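Long-range contacts in putative agmatine deiminase (Streptococcus mutans, PDB 2EWO), which probably hydrolyses agmatine to N-carbamoylputrescine and ammonia: residues Ile56-Glu60 with Arg342-Gly346; Met91-Asp95 with Tyr131-Asp137. All coordinates share one frame; numbering follows the deposited sequence.

Contact 1. Residues Ile56-Glu60 with Arg342-Gly346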
loop_
_atom_site.group_PDB
_atom_site.type_symbol
_atom_site.label_atom_id
_atom_site.label_comp_id
_atom_site.label_asym_id
_atom_site.label_seq_id
_atom_site.Cartn_x
_atom_site.Cartn_y
_atom_site.Cartn_z
ATOM N N ILE A 56 -19.391 7.340 -22.912
ATOM C CA ILE A 56 -18.450 8.051 -23.771
ATOM C C ILE A 56 -18.012 7.113 -24.889
ATOM O O ILE A 56 -17.667 7.562 -25.986
ATOM C CB ILE A 56 -17.171 8.486 -23.011
ATOM C CG1 ILE A 56 -17.478 8.809 -21.541
ATOM C CG2 ILE A 56 -16.570 9.699 -23.700
ATOM C CD1 ILE A 56 -18.171 10.120 -21.318
ATOM N N SER A 57 -18.033 5.813 -24.588
ATOM C CA SER A 57 -17.629 4.746 -25.514
ATOM C C SER A 57 -18.043 4.950 -26.960
ATOM O O SER A 57 -17.218 4.867 -27.875
ATOM C CB SER A 57 -18.191 3.391 -25.063
ATOM O OG SER A 57 -17.751 3.045 -23.762
ATOM N N GLU A 58 -19.329 5.196 -27.169
ATOM C CA GLU A 58 -19.834 5.376 -28.517
ATOM C C GLU A 58 -19.425 6.673 -29.213
ATOM O O GLU A 58 -19.764 6.884 -30.372
ATOM C CB GLU A 58 -21.359 5.235 -28.537
ATOM C CG GLU A 58 -22.113 6.033 -27.485
ATOM C CD GLU A 58 -23.558 6.296 -27.902
ATOM O OE1 GLU A 58 -23.758 7.065 -28.873
ATOM O OE2 GLU A 58 -24.492 5.734 -27.277
ATOM N N PHE A 59 -18.672 7.533 -28.542
ATOM C CA PHE A 59 -18.288 8.785 -29.178
ATOM C C PHE A 59 -16.782 8.915 -29.394
ATOM O O PHE A 59 -16.320 9.488 -30.390
ATOM C CB PHE A 59 -18.824 9.948 -28.340
ATOM C CG PHE A 59 -20.324 9.920 -28.164
ATOM C CD1 PHE A 59 -21.171 10.339 -29.190
ATOM C CD2 PHE A 59 -20.892 9.439 -26.986
ATOM C CE1 PHE A 59 -22.562 10.281 -29.047
ATOM C CE2 PHE A 59 -22.282 9.376 -26.835
ATOM C CZ PHE A 59 -23.117 9.799 -27.869
ATOM N N GLU A 60 -16.025 8.364 -28.451
ATOM C CA GLU A 60 -14.564 8.393 -28.472
ATOM C C GLU A 60 -14.045 7.439 -27.416
ATOM O O GLU A 60 -14.819 6.878 -26.644
ATOM C CB GLU A 60 -14.048 9.805 -28.172
ATOM C CG GLU A 60 -14.879 10.580 -27.154
ATOM C CD GLU A 60 -14.272 11.922 -26.793
ATOM O OE1 GLU A 60 -13.624 12.542 -27.659
ATOM O OE2 GLU A 60 -14.455 12.368 -25.641
ATOM N N ARG A 342 -25.797 16.882 -32.145
ATOM C CA ARG A 342 -25.033 16.105 -31.172
ATOM C C ARG A 342 -25.954 15.140 -30.445
ATOM O O ARG A 342 -26.904 15.567 -29.791
ATOM C CB ARG A 342 -24.376 17.028 -30.141
ATOM C CG ARG A 342 -22.892 17.287 -30.349
ATOM C CD ARG A 342 -22.254 17.797 -29.055
ATOM N NE ARG A 342 -20.811 17.964 -29.182
ATOM C CZ ARG A 342 -20.226 18.947 -29.860
ATOM N NH1 ARG A 342 -20.960 19.864 -30.474
ATOM N NH2 ARG A 342 -18.905 19.005 -29.932
ATOM N N LYS A 343 -25.688 13.844 -30.548
ATOM C CA LYS A 343 -26.532 12.875 -29.861
ATOM C C LYS A 343 -26.387 13.042 -28.351
ATOM O O LYS A 343 -25.279 13.036 -27.813
ATOM C CB LYS A 343 -26.167 11.440 -30.254
ATOM C CG LYS A 343 -27.083 10.415 -29.605
ATOM C CD LYS A 343 -26.707 8.985 -29.928
ATOM C CE LYS A 343 -27.534 8.033 -29.065
ATOM N NZ LYS A 343 -26.974 6.644 -28.996
ATOM N N VAL A 344 -27.507 13.197 -27.662
ATOM C CA VAL A 344 -27.450 13.362 -26.223
ATOM C C VAL A 344 -27.783 12.046 -25.528
ATOM O O VAL A 344 -28.756 11.381 -25.888
ATOM C CB VAL A 344 -28.415 14.488 -25.773
ATOM C CG1 VAL A 344 -28.573 14.497 -24.262
ATOM C CG2 VAL A 344 -27.875 15.830 -26.244
ATOM N N VAL A 345 -26.942 11.659 -24.564
ATOM C CA VAL A 345 -27.141 10.434 -23.781
ATOM C C VAL A 345 -27.215 10.820 -22.309
ATOM O O VAL A 345 -26.538 11.749 -21.872
ATOM C CB VAL A 345 -25.980 9.406 -23.955
ATOM C CG1 VAL A 345 -26.271 8.148 -23.135
ATOM C CG2 VAL A 345 -25.801 9.040 -25.421
ATOM N N GLY A 346 -28.036 10.113 -21.542
ATOM C CA GLY A 346 -28.157 10.429 -20.130
ATOM C C GLY A 346 -27.956 9.212 -19.253
ATOM O O GLY A 346 -28.415 8.123 -19.597
#
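K343 and E58 form the outer part of this surface contact, in which the turn following helix 43-57 meets strand 343-347, an outermost strand of a small mixed sheet. The lysine is drawn out along its full length, with CG anti to the backbone N (chi1 -177°), and this carries the ammonium far from the strand to the carboxylate. There K343 NZ lies 3.2 Å from both OE1 and OE2 of E58 and meets the syn lone pair of each, a two-pronged salt bridge between chains crossing at about a right angle. Nearer the backbone, CB of K343 approaches the edge of the F59 ring, 4.0 Å from CE1. V344 points away and packs on helix 328-338, while V345 turns back toward the turn. V345 CG2 lies in the plane of the same ring, at the edge, 3.7 Å from F59 CZ. The phenylalanine ring thus meets both residues with its edge, and its side chain also touches V314 and I319 of the same sheet. Behind it, I56 O accepts both F59 N (2.7 Å) and E60 N (3.1 Å), fixing the turn that presents E58 and F59. The chemistry thus divides the contact: apolar edge packing lies against the sheet, and beyond it a charged pair, both of its residues exposed, joins the two segments where water could weaken its pull.

Contact 2. Residues Met91-Asp95 with Tyr131-Asp137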
loop_
_atom_site.group_PDB
_atom_site.type_symbol
_atom_site.label_atom_id
_atom_site.label_comp_id
_atom_site.label_asym_id
_atom_site.label_seq_id
_atom_site.Cartn_x
_atom_site.Cartn_y
_atom_site.Cartn_z
HETATM N N MSE A 91 -3.449 3.835 -11.946
HETATM C CA MSE A 91 -3.123 5.148 -11.402
HETATM C C MSE A 91 -3.723 5.365 -10.020
HETATM O O MSE A 91 -4.915 5.153 -9.835
HETATM C CB MSE A 91 -3.609 6.243 -12.340
HETATM C CG MSE A 91 -3.042 7.592 -12.012
HETATM SE SE MSE A 91 -3.417 8.950 -13.351
HETATM C CE MSE A 91 -2.888 8.007 -14.962
ATOM N N THR A 92 -2.897 5.779 -9.054
ATOM C CA THR A 92 -3.359 6.032 -7.677
ATOM C C THR A 92 -3.969 7.428 -7.535
ATOM O O THR A 92 -3.563 8.362 -8.224
ATOM C CB THR A 92 -2.207 5.945 -6.628
ATOM O OG1 THR A 92 -1.293 7.023 -6.829
ATOM C CG2 THR A 92 -1.466 4.639 -6.728
ATOM N N ASN A 93 -4.932 7.570 -6.631
ATOM C CA ASN A 93 -5.580 8.856 -6.387
ATOM C C ASN A 93 -6.282 8.795 -5.053
ATOM O O ASN A 93 -6.742 7.733 -4.634
ATOM C CB ASN A 93 -6.616 9.148 -7.462
ATOM C CG ASN A 93 -7.756 8.146 -7.446
ATOM O OD1 ASN A 93 -8.548 8.109 -6.501
ATOM N ND2 ASN A 93 -7.834 7.313 -8.488
ATOM N N ASP A 94 -6.382 9.936 -4.389
ATOM C CA ASP A 94 -7.047 9.984 -3.092
ATOM C C ASP A 94 -8.556 10.010 -3.259
ATOM O O ASP A 94 -9.301 9.598 -2.364
ATOM C CB ASP A 94 -6.567 11.208 -2.319
ATOM C CG ASP A 94 -5.077 11.166 -2.053
ATOM O OD1 ASP A 94 -4.639 10.190 -1.401
ATOM O OD2 ASP A 94 -4.363 12.093 -2.500
ATOM N N ASP A 95 -8.983 10.509 -4.418
ATOM C CA ASP A 95 -10.388 10.586 -4.784
ATOM C C ASP A 95 -10.519 10.808 -6.278
ATOM O O ASP A 95 -9.648 11.430 -6.890
ATOM C CB ASP A 95 -11.097 11.706 -4.042
ATOM C CG ASP A 95 -12.483 11.304 -3.625
ATOM O OD1 ASP A 95 -12.830 10.122 -3.840
ATOM O OD2 ASP A 95 -13.227 12.143 -3.084
ATOM N N TYR A 131 -10.614 16.675 2.191
ATOM C CA TYR A 131 -9.899 15.605 2.890
ATOM C C TYR A 131 -8.437 16.035 3.061
ATOM O O TYR A 131 -8.017 17.027 2.470
ATOM C CB TYR A 131 -10.010 14.282 2.121
ATOM C CG TYR A 131 -9.805 14.379 0.626
ATOM C CD1 TYR A 131 -8.667 14.979 0.089
ATOM C CD2 TYR A 131 -10.735 13.839 -0.255
ATOM C CE1 TYR A 131 -8.460 15.039 -1.288
ATOM C CE2 TYR A 131 -10.537 13.894 -1.632
ATOM C CZ TYR A 131 -9.394 14.494 -2.141
ATOM O OH TYR A 131 -9.183 14.542 -3.501
ATOM N N PHE A 132 -7.651 15.309 3.853
ATOM C CA PHE A 132 -6.270 15.730 4.070
ATOM C C PHE A 132 -5.188 15.258 3.111
ATOM O O PHE A 132 -4.638 16.054 2.354
ATOM C CB PHE A 132 -5.817 15.408 5.495
ATOM C CG PHE A 132 -4.365 15.713 5.743
ATOM C CD1 PHE A 132 -3.800 16.891 5.268
ATOM C CD2 PHE A 132 -3.559 14.817 6.437
ATOM C CE1 PHE A 132 -2.460 17.173 5.476
ATOM C CE2 PHE A 132 -2.216 15.095 6.649
ATOM C CZ PHE A 132 -1.667 16.274 6.165
ATOM N N PRO A 133 -4.835 13.965 3.148
ATOM C CA PRO A 133 -3.782 13.537 2.214
ATOM C C PRO A 133 -4.245 13.718 0.756
ATOM O O PRO A 133 -5.085 12.962 0.269
ATOM C CB PRO A 133 -3.553 12.081 2.611
ATOM C CG PRO A 133 -4.954 11.638 3.024
ATOM C CD PRO A 133 -5.491 12.818 3.808
ATOM N N TRP A 134 -3.710 14.738 0.078
ATOM C CA TRP A 134 -4.065 15.049 -1.324
ATOM C C TRP A 134 -2.839 15.036 -2.229
ATOM O O TRP A 134 -2.848 15.593 -3.333
ATOM C CB TRP A 134 -4.731 16.429 -1.415
ATOM C CG TRP A 134 -3.835 17.610 -1.064
ATOM C CD1 TRP A 134 -2.803 18.103 -1.805
ATOM C CD2 TRP A 134 -3.911 18.439 0.114
ATOM N NE1 TRP A 134 -2.232 19.186 -1.168
ATOM C CE2 TRP A 134 -2.891 19.411 0.009
ATOM C CE3 TRP A 134 -4.743 18.451 1.243
ATOM C CZ2 TRP A 134 -2.679 20.385 0.992
ATOM C CZ3 TRP A 134 -4.535 19.416 2.221
ATOM C CH2 TRP A 134 -3.508 20.371 2.089
ATOM N N ASP A 135 -1.787 14.395 -1.736
ATOM C CA ASP A 135 -0.527 14.311 -2.446
ATOM C C ASP A 135 -0.576 13.374 -3.644
ATOM O O ASP A 135 0.092 13.623 -4.642
ATOM C CB ASP A 135 0.585 13.905 -1.469
ATOM C CG ASP A 135 0.268 12.627 -0.711
ATOM O OD1 ASP A 135 -0.784 12.571 -0.027
ATOM O OD2 ASP A 135 1.084 11.675 -0.791
ATOM N N GLN A 136 -1.360 12.305 -3.556
ATOM C CA GLN A 136 -1.455 11.375 -4.679
ATOM C C GLN A 136 -2.246 11.999 -5.836
ATOM O O GLN A 136 -1.994 11.691 -7.002
ATOM C CB GLN A 136 -2.105 10.049 -4.258
ATOM C CG GLN A 136 -1.258 9.167 -3.333
ATOM C CD GLN A 136 0.137 8.863 -3.878
ATOM O OE1 GLN A 136 0.291 8.451 -5.027
ATOM N NE2 GLN A 136 1.160 9.056 -3.044
ATOM N N ASP A 137 -3.195 12.875 -5.511
ATOM C CA ASP A 137 -4.001 13.548 -6.524
ATOM C C ASP A 137 -3.122 14.588 -7.209
ATOM O O ASP A 137 -3.207 14.779 -8.419
ATOM C CB ASP A 137 -5.239 14.231 -5.906
ATOM C CG ASP A 137 -6.291 13.226 -5.367
ATOM O OD1 ASP A 137 -6.487 12.142 -5.976
ATOM O OD2 ASP A 137 -6.943 13.542 -4.342
#
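N93 and D137 are the residues whose CA atoms come nearest, 5.0 Å apart, where two irregular loops of the pentein-type alpha/beta fold meet, one following strand 86-90 and the other leading into helix 137-146. The join illustrates how loops lacking sheet pairing can be tied by side chain to backbone bonds running in both directions. From one side, D137 OD1 accepts D94 N at 2.7 Å, the N-H coming from above the carboxylate plane, and more weakly D95 N. From the other, D94 OD2 takes two weak bonds, from Q136 N at 3.2 Å and from D137 N at 3.3 Å. The two carboxylates are turned nearly perpendicular, 80° apart. Farther out, Q136 bends at its second torsion (chi2 -54°), bringing OE1 to T92 OG1, which donates to it over 2.8 Å. The rings of F132 and W134 meet those of W134 and F132 of a second subunit, and T92 N bonds to E90 OE1 of a third, so the loops also lie at subunit interfaces. At the far end, D95 meets Y131: D95 OD2 sits at the edge of the ring, in its plane and 3.5 Å from Y131 CE2, while W97 NE1 bonds to that same oxygen and W38 NE1 to OD1.

Overall arrangement
Contacts 1 and 2 lie in distant parts of the subunit, their centres 29 Å apart and their nearest atoms about 16 Å apart, so neither touches the other. Each is centred about 17 Å from the centre of the chain. In sequence they are nested: both loops of contact 2 fall within the long excursion closed by contact 1. Their surroundings differ as well. No other chain of the assembly reaches contact 1, whereas contact 2 is partly buried and meets two further subunits. Together they show two ways of joining sequence-distant segments: a turn laid against a strand, and loop bound to loop.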